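PDB 2A0J: PTS system, nitrogen regulatory IIA protein from Neisseria meningitidis, which probably acts as a regulatory phosphocarrier of the nitrogen-related phosphotransferase system. Local coordinates for residues G78-T83 with L99-L104. Sequence-based numbering, arbitrary orientation.
Sequences GAFIRT and LIFILL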
# COMPACT_ATOMS: atom_id res chain seq x y z
N GLY A 78 -2.59 -7.29 1.32
CA GLY A 78 -2.23 -5.98 0.81
C GLY A 78 -3.23 -5.40 -0.17
O GLY A 78 -4.26 -6.00 -0.47
N ALA A 79 -2.93 -4.20 -0.66
CA ALA A 79 -3.79 -3.52 -1.61
C ALA A 79 -2.96 -2.50 -2.37
O ALA A 79 -1.87 -2.13 -1.93
CB ALA A 79 -4.94 -2.82 -0.89
N PHE A 80 -3.47 -2.05 -3.51
CA PHE A 80 -2.76 -1.06 -4.29
C PHE A 80 -3.73 0.03 -4.72
O PHE A 80 -4.84 -0.27 -5.16
CB PHE A 80 -2.12 -1.69 -5.53
CG PHE A 80 -1.24 -0.76 -6.29
CD1 PHE A 80 0.03 -0.44 -5.82
CD2 PHE A 80 -1.70 -0.14 -7.46
CE1 PHE A 80 0.83 0.48 -6.48
CE2 PHE A 80 -0.90 0.78 -8.13
CZ PHE A 80 0.37 1.10 -7.64
N ILE A 81 -3.32 1.29 -4.57
CA ILE A 81 -4.16 2.42 -4.94
C ILE A 81 -3.48 3.44 -5.84
O ILE A 81 -2.36 3.88 -5.58
CB ILE A 81 -4.64 3.20 -3.70
CG1 ILE A 81 -5.45 2.29 -2.78
CG2 ILE A 81 -5.46 4.41 -4.15
CD1 ILE A 81 -6.02 3.01 -1.56
N ARG A 82 -4.19 3.82 -6.91
CA ARG A 82 -3.72 4.83 -7.87
C ARG A 82 -4.71 5.98 -7.72
O ARG A 82 -5.90 5.84 -8.03
CB ARG A 82 -3.78 4.28 -9.30
CG ARG A 82 -2.50 4.49 -10.11
CD ARG A 82 -2.71 5.42 -11.28
NE ARG A 82 -3.80 4.97 -12.15
CZ ARG A 82 -3.66 4.10 -13.14
NH1 ARG A 82 -2.49 3.56 -13.42
NH2 ARG A 82 -4.72 3.76 -13.86
N THR A 83 -4.22 7.12 -7.22
CA THR A 83 -5.05 8.29 -7.00
C THR A 83 -5.32 9.09 -8.28
O THR A 83 -4.48 9.14 -9.18
CB THR A 83 -4.41 9.21 -5.93
OG1 THR A 83 -3.07 9.55 -6.32
CG2 THR A 83 -4.36 8.49 -4.57
N LEU A 99 0.86 6.70 -6.06
CA LEU A 99 0.94 5.24 -6.04
C LEU A 99 1.11 4.74 -4.61
O LEU A 99 2.15 4.94 -3.99
CB LEU A 99 2.09 4.78 -6.93
CG LEU A 99 1.93 5.24 -8.38
CD1 LEU A 99 2.98 4.58 -9.27
CD2 LEU A 99 0.53 4.91 -8.88
N ILE A 100 0.07 4.09 -4.09
CA ILE A 100 0.10 3.60 -2.72
C ILE A 100 -0.08 2.08 -2.57
O ILE A 100 -1.09 1.51 -2.99
CB ILE A 100 -1.00 4.30 -1.84
CG1 ILE A 100 -0.91 5.83 -1.98
CG2 ILE A 100 -0.82 3.93 -0.37
CD1 ILE A 100 -1.58 6.38 -3.23
N PHE A 101 0.91 1.42 -1.96
CA PHE A 101 0.83 -0.01 -1.71
C PHE A 101 0.73 -0.22 -0.19
O PHE A 101 1.64 0.14 0.56
CB PHE A 101 2.06 -0.74 -2.27
CG PHE A 101 1.92 -2.25 -2.29
CD1 PHE A 101 1.91 -2.97 -1.10
CD2 PHE A 101 1.74 -2.93 -3.49
CE1 PHE A 101 1.71 -4.36 -1.10
CE2 PHE A 101 1.54 -4.32 -3.50
CZ PHE A 101 1.53 -5.03 -2.31
N ILE A 102 -0.39 -0.78 0.27
CA ILE A 102 -0.59 -1.02 1.71
C ILE A 102 -0.38 -2.48 2.05
O ILE A 102 -0.81 -3.36 1.31
CB ILE A 102 -2.02 -0.64 2.17
CG1 ILE A 102 -2.42 0.73 1.63
CG2 ILE A 102 -2.08 -0.64 3.69
CD1 ILE A 102 -2.92 0.70 0.18
N LEU A 103 0.28 -2.73 3.17
CA LEU A 103 0.54 -4.10 3.61
C LEU A 103 0.24 -4.31 5.09
O LEU A 103 0.72 -3.56 5.94
CB LEU A 103 2.01 -4.47 3.36
CG LEU A 103 2.35 -5.90 3.79
CD1 LEU A 103 1.60 -6.88 2.89
CD2 LEU A 103 3.84 -6.15 3.71
N LEU A 104 -0.57 -5.33 5.38
CA LEU A 104 -0.92 -5.70 6.76
C LEU A 104 -0.31 -7.09 7.02
O LEU A 104 -0.67 -8.06 6.36
CB LEU A 104 -2.43 -5.77 6.94
CG LEU A 104 -3.10 -4.82 7.94
CD1 LEU A 104 -4.51 -5.34 8.19
CD2 LEU A 104 -2.32 -4.75 9.25
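Phe80 and Phe101 sit opposite each other across a non-hydrogen-bonded antiparallel pair, and both rings rise from the same side of the sheet. Each has CG anti to its backbone N (chi1 -173° in Phe80), yet the two side chains cross at about a right angle: CD2 of Phe101 comes up to the edge of the Phe80 ring, 3.8 Å from CD1 of Phe80. The carbonyl oxygen of Ala79 lies over one face of the Phe101 ring, offset toward the rim. At the tip of the Phe80 ring, CZ of Phe80 meets CD2 of Leu99 at 4.0 Å, the two side chains running obliquely past each other. That same methyl packs against the aliphatic part of Arg82, which lies alongside Leu99 and points the same way; the guanidinium goes elsewhere, hydrogen-bonding to the carbonyl oxygens of Leu15, Leu133 and Val136.

Ala79, Ile81, Ile100 and Ile102 occupy the opposite face. CD1 of Ile102 sits 4.2 Å from CB of Ala79 and equally far from CG1 of Ile81, bridging two residues of the neighbouring strand. Ile100 sends its CD1 to CG2 of Thr83, 3.7 Å away, the two side chains crossing nearly at right angles.

Four backbone hydrogen bonds join the strands, in the pairs Ala79–Ile102 and Ile81–Ile100; the one from Ile100 N to Ile81 O is almost straight, at 172°.

Strands 77-83 and 97-106 are the two central strands of the mixed sheet. Helix 139-146 packs on the phenylalanine face, whereas helices 22-33 and 41-52 cover the isoleucine face. The backbone N and O of Ala79, Ile81, Ile100 and Ile102 are thus satisfied, while the backbone of Phe80 and Arg82 pairs with His12, Val14 and Met17, and both faces present mainly hydrocarbon to the sandwiching helices.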